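Local coordinates for regulatory Subunit of Protein Kinase A (cAMP-dependent) from Euglena gracilis (Euglena gracilis, PDB 6RSX) that binds two molecules of cyclic AMP in paired cyclic nucleotide-binding domains and, as a protein kinase A regulatory subunit, probably controls the kinase's catalytic subunit, at residues 54-57 / 58-62; 148-151 / 152-156; 235-238 / 239-243; 268-271 / 272-275; 279-282 / 283-286. All coordinates share one frame; numbering follows the deposited sequence. Where two conformers were deposited one is given.

Interaction 1 (54-57 / 58-62)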
# COMPACT_ATOMS: atom_id res chain seq x y z
N GLU A 54 1.71 17.78 12.28
CA GLU A 54 2.53 18.81 12.91
C GLU A 54 3.67 18.18 13.70
O GLU A 54 4.78 18.73 13.74
CB GLU A 54 1.66 19.68 13.81
CG GLU A 54 1.92 21.18 13.71
CD GLU A 54 3.10 21.66 14.53
OE1 GLU A 54 3.64 20.87 15.35
OE2 GLU A 54 3.50 22.84 14.37
N VAL A 55 3.41 17.05 14.36
CA VAL A 55 4.49 16.38 15.09
C VAL A 55 5.54 15.86 14.11
O VAL A 55 6.75 16.00 14.34
CB VAL A 55 3.92 15.25 15.96
CG1 VAL A 55 5.05 14.46 16.58
CG2 VAL A 55 3.00 15.81 17.03
N VAL A 56 5.09 15.24 13.02
CA VAL A 56 6.03 14.74 12.02
C VAL A 56 6.89 15.88 11.50
O VAL A 56 8.12 15.78 11.45
CB VAL A 56 5.27 14.04 10.88
CG1 VAL A 56 6.25 13.66 9.76
CG2 VAL A 56 4.56 12.82 11.40
N TYR A 57 6.27 17.01 11.11
CA TYR A 57 7.03 18.06 10.46
C TYR A 57 8.01 18.74 11.40
O TYR A 57 8.98 19.35 10.92
CB TYR A 57 6.12 19.12 9.86
CG TYR A 57 5.23 18.60 8.78
CD1 TYR A 57 5.72 17.73 7.80
CD2 TYR A 57 3.89 18.95 8.73
CE1 TYR A 57 4.87 17.25 6.78
CE2 TYR A 57 3.05 18.48 7.72
CZ TYR A 57 3.54 17.63 6.76
OH TYR A 57 2.70 17.17 5.77
N SER A 58 7.77 18.69 12.71
CA SER A 58 8.71 19.27 13.64
C SER A 58 9.73 18.26 14.18
O SER A 58 10.79 18.68 14.65
CB SER A 58 7.96 19.93 14.82
OG SER A 58 7.33 18.97 15.66
N SER A 59 9.45 16.96 14.09
CA SER A 59 10.27 15.91 14.69
C SER A 59 11.18 15.18 13.71
O SER A 59 12.24 14.71 14.13
CB SER A 59 9.38 14.87 15.39
OG SER A 59 8.62 15.45 16.45
N MET A 60 10.78 14.99 12.45
CA MET A 60 11.63 14.17 11.58
C MET A 60 13.00 14.80 11.41
O MET A 60 13.15 16.03 11.36
CB MET A 60 10.97 13.96 10.21
CG MET A 60 10.07 12.78 10.22
SD MET A 60 9.48 12.37 8.58
CE MET A 60 9.89 10.62 8.59
N PHE A 61 14.03 13.97 11.33
CA PHE A 61 15.39 14.43 11.16
C PHE A 61 16.09 13.70 10.00
O PHE A 61 15.71 12.59 9.60
CB PHE A 61 16.22 14.24 12.45
CG PHE A 61 16.23 12.83 13.00
CD1 PHE A 61 15.17 12.36 13.79
CD2 PHE A 61 17.29 11.99 12.76
CE1 PHE A 61 15.19 11.04 14.33
CE2 PHE A 61 17.33 10.68 13.29
CZ PHE A 61 16.28 10.22 14.08
N GLU A 62 17.14 14.35 9.49
CA GLU A 62 17.86 13.86 8.31
C GLU A 62 18.92 12.84 8.71
O GLU A 62 19.58 12.97 9.75
CB GLU A 62 18.55 15.02 7.58
CG GLU A 62 17.63 16.08 7.08
CD GLU A 62 18.37 17.24 6.41
OE1 GLU A 62 18.15 18.40 6.82
OE2 GLU A 62 19.18 16.98 5.49

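Interaction 2 (148-151 / 152-156)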
# COMPACT_ATOMS: atom_id res chain seq x y z
N LEU A 148 2.21 6.77 15.15
CA LEU A 148 1.98 5.75 14.13
C LEU A 148 1.68 4.36 14.66
O LEU A 148 1.02 3.58 13.96
CB LEU A 148 3.19 5.66 13.18
CG LEU A 148 3.29 6.73 12.09
CD1 LEU A 148 4.66 6.67 11.41
CD2 LEU A 148 2.16 6.49 11.07
N LEU A 149 2.11 4.02 15.89
CA LEU A 149 2.13 2.61 16.28
C LEU A 149 0.71 2.03 16.37
O LEU A 149 0.43 0.95 15.83
CB LEU A 149 2.89 2.44 17.62
CG LEU A 149 3.02 0.99 18.09
CD1 LEU A 149 4.22 0.79 19.02
CD2 LEU A 149 1.74 0.62 18.81
N THR A 150 -0.20 2.74 17.05
CA THR A 150 -1.50 2.16 17.38
C THR A 150 -2.32 1.87 16.13
O THR A 150 -2.76 0.73 15.91
CB THR A 150 -2.29 3.11 18.30
OG1 THR A 150 -1.55 3.31 19.50
CG2 THR A 150 -3.64 2.50 18.62
N GLN A 151 -2.54 2.88 15.30
CA GLN A 151 -3.40 2.67 14.14
C GLN A 151 -2.74 1.77 13.10
O GLN A 151 -3.45 1.07 12.37
CB GLN A 151 -3.85 4.00 13.54
CG GLN A 151 -2.87 4.72 12.68
CD GLN A 151 -1.99 5.69 13.45
OE1 GLN A 151 -1.81 5.57 14.67
NE2 GLN A 151 -1.44 6.67 12.74
N THR A 152 -1.40 1.75 13.02
CA THR A 152 -0.77 0.86 12.04
C THR A 152 -0.94 -0.59 12.46
O THR A 152 -1.29 -1.45 11.63
CB THR A 152 0.71 1.20 11.86
OG1 THR A 152 0.84 2.57 11.50
CG2 THR A 152 1.36 0.32 10.75
N MET A 153 -0.69 -0.89 13.74
CA MET A 153 -0.85 -2.25 14.24
C MET A 153 -2.30 -2.71 14.09
O MET A 153 -2.56 -3.83 13.65
CB MET A 153 -0.41 -2.33 15.71
CG MET A 153 -0.16 -3.75 16.13
SD MET A 153 0.31 -3.75 17.87
CE MET A 153 1.56 -2.50 17.78
N ARG A 154 -3.26 -1.85 14.43
CA ARG A 154 -4.67 -2.23 14.35
C ARG A 154 -5.08 -2.60 12.93
O ARG A 154 -5.72 -3.63 12.69
CB ARG A 154 -5.54 -1.10 14.89
CG ARG A 154 -7.02 -1.40 14.73
CD ARG A 154 -7.85 -0.51 15.61
NE ARG A 154 -7.65 0.90 15.29
CZ ARG A 154 -7.16 1.79 16.15
NH1 ARG A 154 -6.82 1.41 17.38
NH2 ARG A 154 -7.01 3.05 15.77
N LYS A 155 -4.73 -1.74 11.96
CA LYS A 155 -5.13 -1.97 10.57
C LYS A 155 -4.57 -3.28 10.05
O LYS A 155 -5.26 -4.05 9.36
CB LYS A 155 -4.66 -0.78 9.73
CG LYS A 155 -5.03 -0.86 8.22
CD LYS A 155 -6.24 -0.04 7.92
CE LYS A 155 -6.61 -0.15 6.42
NZ LYS A 155 -5.74 0.70 5.53
N ARG A 156 -3.30 -3.58 10.37
CA ARG A 156 -2.72 -4.81 9.87
C ARG A 156 -3.40 -6.02 10.49
O ARG A 156 -3.68 -7.01 9.80
CB ARG A 156 -1.22 -4.83 10.13
CG ARG A 156 -0.46 -3.83 9.25
CD ARG A 156 1.03 -3.72 9.63
NE ARG A 156 1.72 -2.83 8.69
CZ ARG A 156 3.04 -2.77 8.54
NH1 ARG A 156 3.83 -3.54 9.29
NH2 ARG A 156 3.57 -1.93 7.65

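Interaction 3 (235-238 / 239-243). With CMP (adenosine-3',5'-cyclic-monophosphate), chain C.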
# COMPACT_ATOMS: atom_id res chain seq x y z
N PHE A 235 -12.71 -5.79 -9.01
CA PHE A 235 -13.02 -5.16 -10.30
C PHE A 235 -12.27 -3.84 -10.38
O PHE A 235 -11.81 -3.30 -9.37
CB PHE A 235 -14.53 -4.93 -10.45
CG PHE A 235 -15.14 -4.07 -9.38
CD1 PHE A 235 -15.62 -4.65 -8.18
CD2 PHE A 235 -15.25 -2.69 -9.53
CE1 PHE A 235 -16.19 -3.87 -7.15
CE2 PHE A 235 -15.84 -1.91 -8.52
CZ PHE A 235 -16.29 -2.49 -7.32
N GLY A 236 -12.16 -3.31 -11.59
CA GLY A 236 -11.53 -2.03 -11.79
C GLY A 236 -10.09 -2.12 -12.22
O GLY A 236 -9.44 -1.09 -12.41
N GLU A 237 -9.59 -3.34 -12.40
CA GLU A 237 -8.18 -3.55 -12.70
C GLU A 237 -7.81 -3.20 -14.14
O GLU A 237 -6.67 -2.81 -14.39
CB GLU A 237 -7.79 -5.00 -12.40
CG GLU A 237 -8.14 -6.02 -13.52
CD GLU A 237 -9.62 -6.41 -13.57
OE1 GLU A 237 -10.39 -5.95 -12.70
OE2 GLU A 237 -10.02 -7.17 -14.49
N MET A 238 -8.73 -3.35 -15.10
CA MET A 238 -8.29 -3.21 -16.48
C MET A 238 -7.97 -1.76 -16.83
O MET A 238 -6.95 -1.48 -17.48
CB MET A 238 -9.33 -3.81 -17.42
CG MET A 238 -9.31 -5.34 -17.35
SD MET A 238 -10.21 -6.06 -18.74
CE MET A 238 -11.76 -5.23 -18.40
N SER A 239 -8.79 -0.82 -16.36
CA SER A 239 -8.49 0.59 -16.61
C SER A 239 -7.13 0.95 -16.04
O SER A 239 -6.39 1.75 -16.62
CB SER A 239 -9.58 1.48 -16.02
OG SER A 239 -9.84 1.17 -14.65
N LEU A 240 -6.78 0.38 -14.88
CA LEU A 240 -5.53 0.75 -14.26
C LEU A 240 -4.35 0.03 -14.90
O LEU A 240 -3.29 0.62 -15.07
CB LEU A 240 -5.59 0.47 -12.75
CG LEU A 240 -6.64 1.26 -11.97
CD1 LEU A 240 -6.57 0.89 -10.47
CD2 LEU A 240 -6.48 2.76 -12.16
N MET A 241 -4.52 -1.25 -15.25
CA MET A 241 -3.39 -2.02 -15.77
C MET A 241 -2.98 -1.55 -17.16
O MET A 241 -1.79 -1.58 -17.51
CB MET A 241 -3.71 -3.51 -15.79
CG MET A 241 -3.94 -4.09 -14.41
SD MET A 241 -4.48 -5.80 -14.40
CE MET A 241 -2.94 -6.65 -14.78
N PHE A 242 -3.95 -1.12 -17.97
CA PHE A 242 -3.71 -0.79 -19.37
C PHE A 242 -3.96 0.68 -19.67
O PHE A 242 -3.96 1.07 -20.85
CB PHE A 242 -4.59 -1.66 -20.27
CG PHE A 242 -4.52 -3.12 -19.94
CD1 PHE A 242 -3.31 -3.78 -19.93
CD2 PHE A 242 -5.67 -3.82 -19.63
CE1 PHE A 242 -3.23 -5.12 -19.61
CE2 PHE A 242 -5.61 -5.17 -19.32
CZ PHE A 242 -4.38 -5.82 -19.31
N ASN A 243 -4.17 1.49 -18.64
CA ASN A 243 -4.40 2.93 -18.77
C ASN A 243 -5.42 3.23 -19.87
O ASN A 243 -5.13 3.83 -20.90
CB ASN A 243 -3.09 3.67 -19.04
CG ASN A 243 -3.16 5.13 -18.62
OD1 ASN A 243 -4.24 5.69 -18.45
ND2 ASN A 243 -2.00 5.74 -18.45
P CMP C . -12.52 -1.95 -15.64
O1P CMP C . -11.33 -1.03 -14.99
O2P CMP C . -12.62 -1.94 -17.11
O5' CMP C . -13.91 -1.38 -15.11
C5' CMP C . -15.07 -2.21 -15.14
C4' CMP C . -14.67 -3.57 -14.62
O4' CMP C . -15.70 -4.58 -14.66
C3' CMP C . -13.53 -4.26 -15.31
O3' CMP C . -12.29 -3.56 -15.19
C2' CMP C . -13.56 -5.63 -14.64
O2' CMP C . -12.89 -5.54 -13.37
C1' CMP C . -15.07 -5.80 -14.37
N9 CMP C . -15.69 -6.90 -15.11
C8 CMP C . -16.36 -7.92 -14.55
N7 CMP C . -16.78 -8.71 -15.53
C5 CMP C . -16.39 -8.16 -16.69
C6 CMP C . -16.58 -8.58 -17.98
N6 CMP C . -17.25 -9.73 -18.50
N1 CMP C . -16.08 -7.88 -18.99
C2 CMP C . -15.39 -6.74 -18.72
N3 CMP C . -15.19 -6.32 -17.43
C4 CMP C . -15.71 -7.04 -16.44

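Interaction 4 (268-271 / 272-275)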
# COMPACT_ATOMS: atom_id res chain seq x y z
N ALA A 268 1.92 0.39 -7.49
CA ALA A 268 3.04 0.04 -6.61
C ALA A 268 2.96 -1.42 -6.15
O ALA A 268 3.99 -2.09 -6.04
CB ALA A 268 3.07 0.98 -5.40
N LEU A 269 1.76 -1.92 -5.86
CA LEU A 269 1.60 -3.24 -5.26
C LEU A 269 1.17 -4.32 -6.26
O LEU A 269 0.83 -5.44 -5.86
CB LEU A 269 0.61 -3.14 -4.08
CG LEU A 269 1.03 -2.15 -2.97
CD1 LEU A 269 0.01 -2.03 -1.85
CD2 LEU A 269 2.38 -2.51 -2.37
N LEU A 270 1.22 -4.02 -7.56
CA LEU A 270 0.65 -4.92 -8.57
C LEU A 270 1.45 -6.23 -8.72
O LEU A 270 0.85 -7.27 -8.99
CB LEU A 270 0.57 -4.20 -9.90
CG LEU A 270 0.04 -4.99 -11.09
CD1 LEU A 270 -1.36 -5.56 -10.84
CD2 LEU A 270 0.05 -4.07 -12.30
N GLY A 271 2.77 -6.19 -8.54
CA GLY A 271 3.63 -7.33 -8.76
C GLY A 271 3.07 -8.70 -8.40
O GLY A 271 2.85 -9.55 -9.27
N PRO A 272 2.86 -8.96 -7.11
CA PRO A 272 2.35 -10.28 -6.70
C PRO A 272 0.91 -10.57 -7.12
O PRO A 272 0.44 -11.69 -6.88
CB PRO A 272 2.50 -10.26 -5.17
CG PRO A 272 2.62 -8.81 -4.81
CD PRO A 272 3.32 -8.17 -5.95
N MET A 273 0.19 -9.62 -7.72
CA MET A 273 -1.19 -9.86 -8.12
C MET A 273 -1.35 -10.05 -9.62
O MET A 273 -2.41 -10.52 -10.06
CB MET A 273 -2.10 -8.70 -7.69
CG MET A 273 -2.34 -8.57 -6.19
SD MET A 273 -3.47 -7.19 -5.80
CE MET A 273 -2.62 -5.81 -6.56
N GLU A 274 -0.35 -9.68 -10.41
CA GLU A 274 -0.59 -9.47 -11.84
C GLU A 274 -0.98 -10.75 -12.56
O GLU A 274 -1.84 -10.73 -13.44
CB GLU A 274 0.63 -8.84 -12.49
CG GLU A 274 0.32 -8.27 -13.86
CD GLU A 274 1.54 -7.67 -14.54
OE1 GLU A 274 2.65 -8.20 -14.33
OE2 GLU A 274 1.37 -6.66 -15.27
N GLU A 275 -0.34 -11.88 -12.23
CA GLU A 275 -0.69 -13.11 -12.92
C GLU A 275 -2.12 -13.53 -12.62
O GLU A 275 -2.84 -13.97 -13.52
CB GLU A 275 0.27 -14.23 -12.53
CG GLU A 275 1.60 -14.16 -13.24
CD GLU A 275 2.30 -15.50 -13.28
OE1 GLU A 275 1.63 -16.53 -13.04
OE2 GLU A 275 3.53 -15.52 -13.54
O HOH W 1 4.34 -9.52 -11.64

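Interaction 5 (279-282 / 283-286). With CMP (adenosine-3',5'-cyclic-monophosphate), chain C.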
# COMPACT_ATOMS: atom_id res chain seq x y z
N ARG A 279 -4.86 -13.88 -15.60
CA ARG A 279 -5.63 -15.11 -15.79
C ARG A 279 -7.12 -14.84 -15.69
O ARG A 279 -7.92 -15.31 -16.52
CB ARG A 279 -5.21 -16.17 -14.77
CG ARG A 279 -4.04 -17.06 -15.18
CD ARG A 279 -3.79 -18.20 -14.19
NE ARG A 279 -3.31 -17.70 -12.90
CZ ARG A 279 -2.03 -17.44 -12.62
NH1 ARG A 279 -1.09 -17.64 -13.54
NH2 ARG A 279 -1.69 -16.98 -11.43
N ASN A 280 -7.53 -14.09 -14.67
CA ASN A 280 -8.95 -13.89 -14.46
C ASN A 280 -9.64 -13.22 -15.64
O ASN A 280 -10.86 -13.36 -15.79
CB ASN A 280 -9.19 -13.06 -13.22
CG ASN A 280 -10.63 -12.85 -12.95
OD1 ASN A 280 -11.34 -13.78 -12.57
ND2 ASN A 280 -11.10 -11.61 -13.15
N MET A 281 -8.91 -12.45 -16.44
CA MET A 281 -9.55 -11.80 -17.59
C MET A 281 -10.06 -12.82 -18.62
O MET A 281 -10.87 -12.46 -19.47
CB MET A 281 -8.58 -10.82 -18.25
CG MET A 281 -8.21 -9.65 -17.33
SD MET A 281 -6.97 -8.64 -18.16
CE MET A 281 -6.81 -7.26 -17.03
N GLN A 282 -9.60 -14.07 -18.53
CA GLN A 282 -10.16 -15.12 -19.38
C GLN A 282 -11.67 -15.23 -19.20
O GLN A 282 -12.39 -15.57 -20.14
CB GLN A 282 -9.52 -16.47 -19.06
CG GLN A 282 -8.06 -16.58 -19.44
CD GLN A 282 -7.35 -17.71 -18.71
OE1 GLN A 282 -7.99 -18.56 -18.08
NE2 GLN A 282 -6.02 -17.72 -18.77
N ASN A 283 -12.17 -14.94 -18.00
CA ASN A 283 -13.60 -15.04 -17.74
C ASN A 283 -14.40 -13.92 -18.39
O ASN A 283 -15.63 -13.96 -18.35
CB ASN A 283 -13.87 -15.04 -16.23
CG ASN A 283 -13.18 -16.18 -15.50
OD1 ASN A 283 -13.40 -17.36 -15.80
ND2 ASN A 283 -12.33 -15.83 -14.54
N TYR A 284 -13.73 -12.92 -18.98
CA TYR A 284 -14.46 -11.79 -19.53
C TYR A 284 -14.90 -12.01 -20.97
O TYR A 284 -15.75 -11.27 -21.46
CB TYR A 284 -13.62 -10.52 -19.49
CG TYR A 284 -13.25 -10.05 -18.08
CD1 TYR A 284 -13.92 -10.54 -16.96
CD2 TYR A 284 -12.25 -9.11 -17.89
CE1 TYR A 284 -13.59 -10.11 -15.67
CE2 TYR A 284 -11.90 -8.67 -16.59
CZ TYR A 284 -12.59 -9.18 -15.49
OH TYR A 284 -12.24 -8.76 -14.21
N SER A 285 -14.33 -12.99 -21.67
CA SER A 285 -14.74 -13.24 -23.05
C SER A 285 -14.51 -14.70 -23.43
O SER A 285 -13.58 -15.34 -22.94
CB SER A 285 -14.00 -12.31 -24.03
OG SER A 285 -12.59 -12.33 -23.82
N ALA A 286 -15.37 -15.21 -24.33
CA ALA A 286 -15.15 -16.53 -24.90
C ALA A 286 -13.88 -16.52 -25.76
O ALA A 286 -13.59 -15.53 -26.43
CB ALA A 286 -16.34 -16.97 -25.75
P CMP C . -12.52 -1.95 -15.64
O1P CMP C . -11.33 -1.03 -14.99
O2P CMP C . -12.62 -1.94 -17.11
O5' CMP C . -13.91 -1.38 -15.11
C5' CMP C . -15.07 -2.21 -15.14
C4' CMP C . -14.67 -3.57 -14.62
O4' CMP C . -15.70 -4.58 -14.66
C3' CMP C . -13.53 -4.26 -15.31
O3' CMP C . -12.29 -3.56 -15.19
C2' CMP C . -13.56 -5.63 -14.64
O2' CMP C . -12.89 -5.54 -13.37
C1' CMP C . -15.07 -5.80 -14.37
N9 CMP C . -15.69 -6.90 -15.11
C8 CMP C . -16.36 -7.92 -14.55
N7 CMP C . -16.78 -8.71 -15.53
C5 CMP C . -16.39 -8.16 -16.69
C6 CMP C . -16.58 -8.58 -17.98
N6 CMP C . -17.25 -9.73 -18.50
N1 CMP C . -16.08 -7.88 -18.99
C2 CMP C . -15.39 -6.74 -18.72
N3 CMP C . -15.19 -6.32 -17.43
C4 CMP C . -15.71 -7.04 -16.44

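Interaction 1 (54-57 / 58-62)
V56 and M60, one turn apart, lie side by side and point the same way, so that CG1 of V56 rests alongside SD of M60 at 3.7 Å. One residue earlier, the CG1 methyl of V55, carried beside its own carbonyl carbon (chi1 173°), meets the hydroxyl OG of S59 at 3.7 Å. That hydroxyl is turned away from the carbonyl carbon of S59 and beside its backbone N (chi1 -62°), which bends it back up the helix to donate to V55 O at 2.9 Å.

S58 also bonds back, but from another rotamer, with OG between its backbone N and carbonyl carbon: OG reaches E54 O at 3.2 Å, and the backbone N donates to the same oxygen, giving E54 O two donors. V56 O also takes two. M60 N comes to it nearly straight at 2.9 Å, while S59 N approaches from above the carbonyl plane. The two serines thus tie their hydroxyls into the last turn, and M60 is the first residue to leave helical geometry.

Around this turn, V55 and V56 pack on helix 141-147; V56 also touches L39 of helix 29-39, and Y57 leans on I35 of the same helix. Beyond the turn, M60 lies on W137 and L139 of strand 134-140, and F61 pairs its backbone with A138, so that helix 50-59 passes through M60 into strand 61-65.

Interaction 2 (148-151 / 152-156)
Two torsions bring T152 and M153 back onto the turn before them: chi1 of T152 (-56°) sets OG1 beside its own backbone N, aimed at L148 O, and a bend at chi3 of M153 (-50°) swings CE over to the L149 branch. The threonine hydroxyl donates to L148 O at 2.7 Å. T152 N also donates to that oxygen, at 3.2 Å, and the two donors arrive from opposite faces of the carbonyl plane, so the carbonyl is held between backbone and side chain of the same residue. The OG1 of this buried threonine is thereby satisfied within its own helix.

L149 and M153 lie side by side and point the same way. Their contact is tight, with CD2 of L149 only 3.3 Å from CE of M153, closer than carbons usually pack. On another flank the R154 chain bends at chi3 and turns its guanidinium back along the helix, so that Q151 CA and T150 O lie over one face of the flat group. The amide NE2 of Q151 bonds I147 O, the carbonyl one turn back. Regular backbone bonds, such as R154 N to T150 O at 3.0 Å, run through the whole stretch.

These first two turns of helix 149-165 are wedged between several elements. L148 touches F45 of helix 43-46, T152 reaches M119 of helix 115-120, and R156 forms salt bridges with E115 and D182, joining that helix to helix 174-183.

Interaction 3 (235-238 / 239-243)
G236 and S239, three residues apart, hold the ribose hydroxyl and the phosphate of one cyclic AMP, and they do it where C246 stands at the sequence position that R124 fills in the other pocket. The phosphate oxygen O1P is gripped twice by S239, from OG at 2.7 Å and from the backbone N at 2.9 Å. With chi1 near 51°, OG sits between the backbone N and the carbonyl carbon, facing the phosphate and also lying 3.2 Å from G236 O.

On the ribose side, O2' donates to OE1 of E237 at 2.6 Å and accepts from G236 N at 2.9 Å. The positive phi of G236 (98°) makes the turn into helix 237-242, the short helix of the phosphate-binding cassette of this domain family. M238 lays CE 3.6 Å from O2P, and SD of M241 packs on CG of E237.

The other carboxylate oxygen of E237, OE2, bonds the hydroxyl of Y284. Cutting this side chain back to an alanine is likely to leave O2' without its acceptor and the Y284 hydroxyl without its carboxylate mate.

Chemically, the phosphate meets the hydroxyl and backbone N-H of S239 in the first turn of helix 237-242; V247 N, from the loop beyond, is another backbone donor to the nucleotide. This is consistent with a pocket that holds the anion by neutral donors and the helix's positive end.

Interaction 4 (268-271 / 272-275)
L270 lies across E274: its CG approaches CB of the glutamate at 4.1 Å, and CD1 rests at the same distance from E274 CA. M273 goes the other way round the turn. Bent at chi3 (-57°), its chain carries the CE methyl back to L269 O, 3.5 Å away, and near L270 CA.

The backbone between them is a tight turn. M273 N donates to L270 O at 2.8 Å from above the carbonyl plane, closing it, whereas E274 N reaches G271 O only weakly. A water bridges the corner: it donates to G271 O at 2.8 Å and, weakly, to OE1 of E274. G271 has little room for a side chain, since a CB there would run into CD of P272. The proline itself brings no N-H, so the chain passes its position without a donor.

Outside the turn, L269 and M273 both settle on M180 of helix 174-183, and P272 touches E176. The Gly-Pro step thus separates helix 263-269 from helix 274-280, consistent with the hinge between the B and C helices known in cyclic nucleotide-binding domains of PKA regulatory subunits.

Interaction 5 (279-282 / 283-286)
N283 N and Y284 N each reach back three residues, to N280 O at 3.0 Å and to M281 O at 2.9 Å, winding the chain into a 3-10 turn with both donors above the carbonyl planes. The N283 side chain folds over the same turn, its ND2 making a weak bond to OD1 of N280 with the two amide planes 62° apart. Next to it, the amide of N280 stands almost perpendicular to the Y284 ring.

That ring has a companion on each face. On one, CA of M281 makes a CH-pi contact, 4.1 Å from the centroid, while CG of M281 touches CE2 at 3.9 Å. On the opposite face lies the adenine of cyclic AMP, its C5 3.4 Å above the ring plane and offset toward the rim. Here Y284 matches the aromatic capping residue that PKA regulatory subunits lay over the base from a C-terminal element. A leucine in its place would probably leave the adenine without its flat cover and E237 without the phenol that bonds its OE2. M281 continues past the ring to M238, M241 and F242, seating the turn on helix 237-242.

Overall arrangement
Interactions 1 and 2 lie on one side of the chain's centre, interactions 3 to 5 on the other. The first three are partly buried, whereas 4 and 5 lie at the surface. In interactions 1 and 2 serine and threonine hydroxyls bond back to their own helices; in interaction 3 the serine hydroxyl goes to the phosphate instead. Interactions 3 and 5 touch the same cyclic AMP and are joined by the probable hydrogen bond of E237 OE2 and Y284 OH, 2.7 Å, with M238 and M281 packing beside it. Interaction 4 meets interaction 3 through M241 and E274, and shares helix 274-280 with interaction 5.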